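Local coordinates for malonyl coenzyme A-acyl carrier protein transacylase (Helicobacter pylori, PDB 2H1Y) that probably transfers the malonyl group from malonyl-CoA to holo acyl carrier protein, giving malonyl-ACP for fatty acid synthesis, at residues Asn274-Cys285 against Ser297-Gly305. Sequence-based numbering, arbitrary orientation.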
ATOM      1  N   ASN A 274       8.352  -5.304 -14.867  1.00 50.35           N
ATOM      2  CA  ASN A 274       7.916  -6.689 -15.057  1.00 50.86           C
ATOM      3  C   ASN A 274       8.957  -7.610 -15.731  1.00 51.39           C
ATOM      4  O   ASN A 274       8.982  -8.822 -15.480  1.00 51.45           O
ATOM      5  CB  ASN A 274       6.591  -6.711 -15.837  1.00 50.93           C
ATOM      6  CG  ASN A 274       6.006  -8.109 -15.951  1.00 51.42           C
ATOM      7  OD1 ASN A 274       5.443  -8.635 -14.992  1.00 52.37           O
ATOM      8  ND2 ASN A 274       6.160  -8.726 -17.118  1.00 50.16           N
ATOM      9  N   ASP A 275       9.809  -7.029 -16.579  1.00 51.94           N
ATOM     10  CA  ASP A 275      10.906  -7.765 -17.228  1.00 52.41           C
ATOM     11  C   ASP A 275      12.066  -8.186 -16.313  1.00 51.83           C
ATOM     12  O   ASP A 275      12.795  -9.137 -16.619  1.00 51.84           O
ATOM     13  CB  ASP A 275      11.447  -6.958 -18.408  1.00 53.03           C
ATOM     14  CG  ASP A 275      10.406  -6.770 -19.516  1.00 55.45           C
ATOM     15  OD1 ASP A 275       9.260  -7.284 -19.380  1.00 56.61           O
ATOM     16  OD2 ASP A 275      10.745  -6.113 -20.533  1.00 57.73           O
ATOM     17  N   ARG A 276      12.237  -7.499 -15.187  1.00 50.98           N
ATOM     18  CA  ARG A 276      13.403  -7.747 -14.328  1.00 50.05           C
ATOM     19  C   ARG A 276      13.216  -8.932 -13.377  1.00 49.55           C
ATOM     20  O   ARG A 276      14.145  -9.290 -12.658  1.00 50.17           O
ATOM     21  CB  ARG A 276      13.779  -6.483 -13.534  1.00 50.04           C
ATOM     22  CG  ARG A 276      13.661  -5.162 -14.327  1.00 49.81           C
ATOM     23  CD  ARG A 276      13.681  -3.979 -13.379  1.00 48.63           C
ATOM     24  NE  ARG A 276      14.810  -4.087 -12.465  1.00 49.10           N
ATOM     25  CZ  ARG A 276      14.949  -3.387 -11.344  1.00 49.56           C
ATOM     26  NH1 ARG A 276      14.015  -2.516 -10.975  1.00 48.35           N
ATOM     27  NH2 ARG A 276      16.024  -3.565 -10.583  1.00 48.77           N
ATOM     28  N   VAL A 277      12.032  -9.535 -13.352  1.00 48.74           N
ATOM     29  CA  VAL A 277      11.784 -10.694 -12.460  1.00 48.49           C
ATOM     30  C   VAL A 277      10.920 -11.797 -13.103  1.00 48.24           C
ATOM     31  O   VAL A 277      10.312 -11.584 -14.141  1.00 48.87           O
ATOM     32  CB  VAL A 277      11.124 -10.268 -11.107  1.00 47.98           C
ATOM     33  CG1 VAL A 277      12.004  -9.307 -10.336  1.00 46.98           C
ATOM     34  CG2 VAL A 277       9.793  -9.644 -11.360  1.00 47.82           C
ATOM     35  N   ASP A 278      10.850 -12.958 -12.459  1.00 48.18           N
ATOM     36  CA  ASP A 278      10.010 -14.071 -12.916  1.00 47.62           C
ATOM     37  C   ASP A 278       8.733 -14.241 -12.103  1.00 47.81           C
ATOM     38  O   ASP A 278       7.795 -14.942 -12.533  1.00 48.46           O
ATOM     39  CB  ASP A 278      10.809 -15.358 -12.877  1.00 47.27           C
ATOM     40  CG  ASP A 278      12.107 -15.235 -13.630  1.00 47.98           C
ATOM     41  OD1 ASP A 278      12.037 -15.132 -14.870  1.00 48.39           O
ATOM     42  OD2 ASP A 278      13.189 -15.193 -12.986  1.00 47.47           O
ATOM     43  N   ILE A 279       8.676 -13.587 -10.944  1.00 46.94           N
ATOM     44  CA  ILE A 279       7.606 -13.847  -9.990  1.00 46.04           C
ATOM     45  C   ILE A 279       7.525 -12.754  -8.933  1.00 45.64           C
ATOM     46  O   ILE A 279       8.514 -12.073  -8.665  1.00 45.31           O
ATOM     47  CB  ILE A 279       7.807 -15.242  -9.319  1.00 46.36           C
ATOM     48  CG1 ILE A 279       6.545 -15.683  -8.581  1.00 45.22           C
ATOM     49  CG2 ILE A 279       9.088 -15.276  -8.435  1.00 45.56           C
ATOM     50  CD1 ILE A 279       6.441 -17.197  -8.453  1.00 46.68           C
ATOM     51  N   PHE A 280       6.343 -12.605  -8.343  1.00 44.71           N
ATOM     52  CA  PHE A 280       6.086 -11.570  -7.363  1.00 44.48           C
ATOM     53  C   PHE A 280       5.627 -12.221  -6.073  1.00 44.09           C
ATOM     54  O   PHE A 280       4.905 -13.215  -6.116  1.00 43.37           O
ATOM     55  CB  PHE A 280       4.970 -10.645  -7.858  1.00 44.94           C
ATOM     56  CG  PHE A 280       5.379  -9.721  -8.975  1.00 46.09           C
ATOM     57  CD1 PHE A 280       5.180 -10.082 -10.304  1.00 47.35           C
ATOM     58  CD2 PHE A 280       5.949  -8.469  -8.696  1.00 46.73           C
ATOM     59  CE1 PHE A 280       5.560  -9.211 -11.355  1.00 47.85           C
ATOM     60  CE2 PHE A 280       6.327  -7.596  -9.729  1.00 45.62           C
ATOM     61  CZ  PHE A 280       6.129  -7.969 -11.062  1.00 45.64           C
ATOM     62  N   PHE A 281       6.036 -11.667  -4.927  1.00 43.90           N
ATOM     63  CA  PHE A 281       5.448 -12.078  -3.642  1.00 43.67           C
ATOM     64  C   PHE A 281       4.627 -10.934  -3.045  1.00 43.41           C
ATOM     65  O   PHE A 281       5.167  -9.880  -2.719  1.00 44.59           O
ATOM     66  CB  PHE A 281       6.503 -12.558  -2.625  1.00 43.73           C
ATOM     67  CG  PHE A 281       7.355 -13.699  -3.088  1.00 44.04           C
ATOM     68  CD1 PHE A 281       8.711 -13.702  -2.826  1.00 45.43           C
ATOM     69  CD2 PHE A 281       6.819 -14.769  -3.782  1.00 47.12           C
ATOM     70  CE1 PHE A 281       9.525 -14.749  -3.237  1.00 45.99           C
ATOM     71  CE2 PHE A 281       7.619 -15.833  -4.201  1.00 47.08           C
ATOM     72  CZ  PHE A 281       8.977 -15.822  -3.923  1.00 47.09           C
ATOM     73  N   GLU A 282       3.324 -11.118  -2.908  1.00 42.78           N
ATOM     74  CA  GLU A 282       2.532 -10.112  -2.210  1.00 42.44           C
ATOM     75  C   GLU A 282       2.666 -10.393  -0.719  1.00 42.79           C
ATOM     76  O   GLU A 282       2.104 -11.383  -0.236  1.00 42.98           O
ATOM     77  CB  GLU A 282       1.058 -10.125  -2.636  1.00 41.71           C
ATOM     78  CG  GLU A 282       0.291  -8.905  -2.145  1.00 41.33           C
ATOM     79  CD  GLU A 282      -1.069  -8.702  -2.796  1.00 42.00           C
ATOM     80  OE1 GLU A 282      -1.708  -7.674  -2.505  1.00 42.72           O
ATOM     81  OE2 GLU A 282      -1.513  -9.548  -3.597  1.00 42.09           O
ATOM     82  N   LEU A 283       3.407  -9.536   0.001  1.00 42.36           N
ATOM     83  CA  LEU A 283       3.609  -9.708   1.447  1.00 41.67           C
ATOM     84  C   LEU A 283       2.580  -8.972   2.267  1.00 42.24           C
ATOM     85  O   LEU A 283       2.494  -7.744   2.218  1.00 41.90           O
ATOM     86  CB  LEU A 283       5.001  -9.272   1.886  1.00 41.02           C
ATOM     87  CG  LEU A 283       6.150  -9.950   1.165  1.00 39.64           C
ATOM     88  CD1 LEU A 283       7.439  -9.410   1.715  1.00 36.54           C
ATOM     89  CD2 LEU A 283       6.064 -11.449   1.319  1.00 40.09           C
ATOM     90  N   GLY A 284       1.804  -9.726   3.036  1.00 42.71           N
ATOM     91  CA  GLY A 284       0.764  -9.133   3.851  1.00 43.77           C
ATOM     92  C   GLY A 284      -0.592  -9.707   3.535  1.00 44.91           C
ATOM     93  O   GLY A 284      -0.705 -10.715   2.831  1.00 45.72           O
ATOM     94  N   CYS A 285      -1.636  -9.072   4.050  1.00 45.72           N
ATOM     95  CA  CYS A 285      -2.974  -9.595   3.874  1.00 45.53           C
ATOM     96  C   CYS A 285      -3.596  -9.299   2.502  1.00 45.40           C
ATOM     97  O   CYS A 285      -3.292  -8.289   1.879  1.00 45.59           O
ATOM     98  CB  CYS A 285      -3.873  -9.068   4.976  1.00 45.25           C
ATOM     99  SG  CYS A 285      -5.608  -9.391   4.650  1.00 47.48           S
ATOM    100  N   SER A 297       0.373  -8.290 -16.007  1.00 46.08           N
ATOM    101  CA  SER A 297       1.550  -9.128 -16.179  1.00 46.32           C
ATOM    102  C   SER A 297       1.147 -10.581 -16.262  1.00 46.24           C
ATOM    103  O   SER A 297       0.099 -10.963 -15.759  1.00 46.35           O
ATOM    104  CB  SER A 297       2.482  -8.937 -14.982  1.00 46.50           C
ATOM    105  OG  SER A 297       3.467  -9.958 -14.913  1.00 47.92           O
ATOM    106  N   ASN A 298       1.993 -11.402 -16.864  1.00 46.70           N
ATOM    107  CA  ASN A 298       1.731 -12.844 -16.941  1.00 47.11           C
ATOM    108  C   ASN A 298       2.524 -13.652 -15.945  1.00 47.41           C
ATOM    109  O   ASN A 298       2.425 -14.878 -15.919  1.00 47.66           O
ATOM    110  CB  ASN A 298       1.989 -13.343 -18.353  1.00 47.07           C
ATOM    111  CG  ASN A 298       1.146 -12.616 -19.349  1.00 47.99           C
ATOM    112  OD1 ASN A 298      -0.088 -12.609 -19.222  1.00 50.40           O
ATOM    113  ND2 ASN A 298       1.785 -11.939 -20.312  1.00 45.45           N
ATOM    114  N   LYS A 299       3.305 -12.945 -15.128  1.00 47.55           N
ATOM    115  CA  LYS A 299       4.141 -13.543 -14.104  1.00 47.42           C
ATOM    116  C   LYS A 299       3.309 -13.812 -12.872  1.00 47.26           C
ATOM    117  O   LYS A 299       2.398 -13.056 -12.563  1.00 46.92           O
ATOM    118  CB  LYS A 299       5.272 -12.589 -13.748  1.00 48.09           C
ATOM    119  CG  LYS A 299       5.945 -11.952 -14.959  1.00 47.68           C
ATOM    120  CD  LYS A 299       6.776 -12.949 -15.705  1.00 48.66           C
ATOM    121  CE  LYS A 299       7.558 -12.286 -16.846  1.00 48.81           C
ATOM    122  NZ  LYS A 299       8.682 -11.490 -16.302  1.00 48.86           N
ATOM    123  N   PRO A 300       3.609 -14.907 -12.161  1.00 47.63           N
ATOM    124  CA  PRO A 300       2.784 -15.228 -10.996  1.00 47.22           C
ATOM    125  C   PRO A 300       3.034 -14.317  -9.794  1.00 47.15           C
ATOM    126  O   PRO A 300       4.080 -13.632  -9.703  1.00 46.14           O
ATOM    127  CB  PRO A 300       3.180 -16.682 -10.661  1.00 47.56           C
ATOM    128  CG  PRO A 300       4.043 -17.159 -11.823  1.00 47.59           C
ATOM    129  CD  PRO A 300       4.672 -15.911 -12.373  1.00 47.48           C
ATOM    130  N   THR A 301       2.038 -14.305  -8.908  1.00 46.98           N
ATOM    131  CA  THR A 301       2.105 -13.634  -7.633  1.00 47.28           C
ATOM    132  C   THR A 301       1.604 -14.638  -6.609  1.00 47.81           C
ATOM    133  O   THR A 301       0.427 -14.993  -6.605  1.00 48.68           O
ATOM    134  CB  THR A 301       1.209 -12.353  -7.580  1.00 47.30           C
ATOM    135  OG1 THR A 301       1.637 -11.391  -8.553  1.00 46.38           O
ATOM    136  CG2 THR A 301       1.276 -11.714  -6.206  1.00 47.31           C
ATOM    137  N   ILE A 302       2.497 -15.118  -5.759  1.00 48.16           N
ATOM    138  CA  ILE A 302       2.090 -15.885  -4.590  1.00 48.69           C
ATOM    139  C   ILE A 302       1.754 -14.877  -3.511  1.00 48.80           C
ATOM    140  O   ILE A 302       2.566 -13.994  -3.218  1.00 48.67           O
ATOM    141  CB  ILE A 302       3.235 -16.788  -4.087  1.00 48.87           C
ATOM    142  CG1 ILE A 302       3.638 -17.771  -5.172  1.00 48.05           C
ATOM    143  CG2 ILE A 302       2.826 -17.512  -2.791  1.00 49.55           C
ATOM    144  CD1 ILE A 302       5.087 -17.768  -5.426  1.00 49.60           C
ATOM    145  N   SER A 303       0.565 -14.985  -2.936  1.00 49.13           N
ATOM    146  CA  SER A 303       0.193 -14.084  -1.859  1.00 50.16           C
ATOM    147  C   SER A 303       0.559 -14.721  -0.538  1.00 50.32           C
ATOM    148  O   SER A 303       0.263 -15.875  -0.293  1.00 50.80           O
ATOM    149  CB  SER A 303      -1.288 -13.645  -1.921  1.00 50.60           C
ATOM    150  OG  SER A 303      -2.138 -14.681  -2.376  1.00 51.79           O
ATOM    151  N   VAL A 304       1.256 -13.969   0.295  1.00 50.90           N
ATOM    152  CA  VAL A 304       1.744 -14.465   1.573  1.00 50.98           C
ATOM    153  C   VAL A 304       1.028 -13.686   2.672  1.00 51.42           C
ATOM    154  O   VAL A 304       1.549 -12.692   3.198  1.00 51.48           O
ATOM    155  CB  VAL A 304       3.271 -14.272   1.692  1.00 50.96           C
ATOM    156  CG1 VAL A 304       3.812 -14.966   2.941  1.00 50.11           C
ATOM    157  CG2 VAL A 304       3.986 -14.775   0.420  1.00 51.04           C
ATOM    158  N   GLY A 305      -0.181 -14.123   2.998  1.00 51.66           N
ATOM    159  CA  GLY A 305      -0.926 -13.524   4.099  1.00 52.28           C
ATOM    160  C   GLY A 305      -1.310 -14.547   5.146  1.00 52.90           C
ATOM    161  O   GLY A 305      -1.814 -14.186   6.216  1.00 53.31           O
TER
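Lys299 reaches across from the loop ahead of strand 301-304 and ties down the turn that precedes strand 279-283. Its CB lies near the edge of the Phe280 ring, close to CE1, and also faces Asp278 O. CG comes next to Asn274 OD1, CD lies beside the carbonyl oxygens of both Asp278 and Val277, and CE passes Asn274 ND2. Bends at chi2 (-72°) and chi4 (74°) of Lys299 fold the chain so that NZ meets two backbone carbonyls. Lys299 NZ donates to Val277 O at 2.7 Å, nearly in line with that C=O. Lys299 NZ also donates to Asn274 O at 2.8 Å, tilted from the carbonyl plane. Ser297 OG accepts from Lys299 N in an ST turn, and the same OG is placed 2.4 Å from Asn274 OD1, a hydrogen bond too short to be taken at face value.

Beyond this clasp the strands run parallel. Phe280 N bonds to Pro300 O at 2.8 Å, Phe280 O receives Ile302 N, and the pattern continues through Glu282 and Val304 to Gly284 N. On one face Ile302 CD1 meets both Ile279 CD1 (3.4 Å) and the ring edge of Phe281 at CE2, while Leu283 lies alongside Val304. On the other, Thr301 OG1 approaches Phe280 CB, and the extended Glu282 carries its carboxylate to the backbone N of Leu289 and Lys290 in helix 288-294.

That helix is the crossover of a beta-alpha-beta unit. Strand 279-283 is flanked by strands 15-19 and 301-304, the latter outermost in the mixed sheet of this acyltransferase domain, and helix 307-320 packs against Ile279, Phe281 and Ile302.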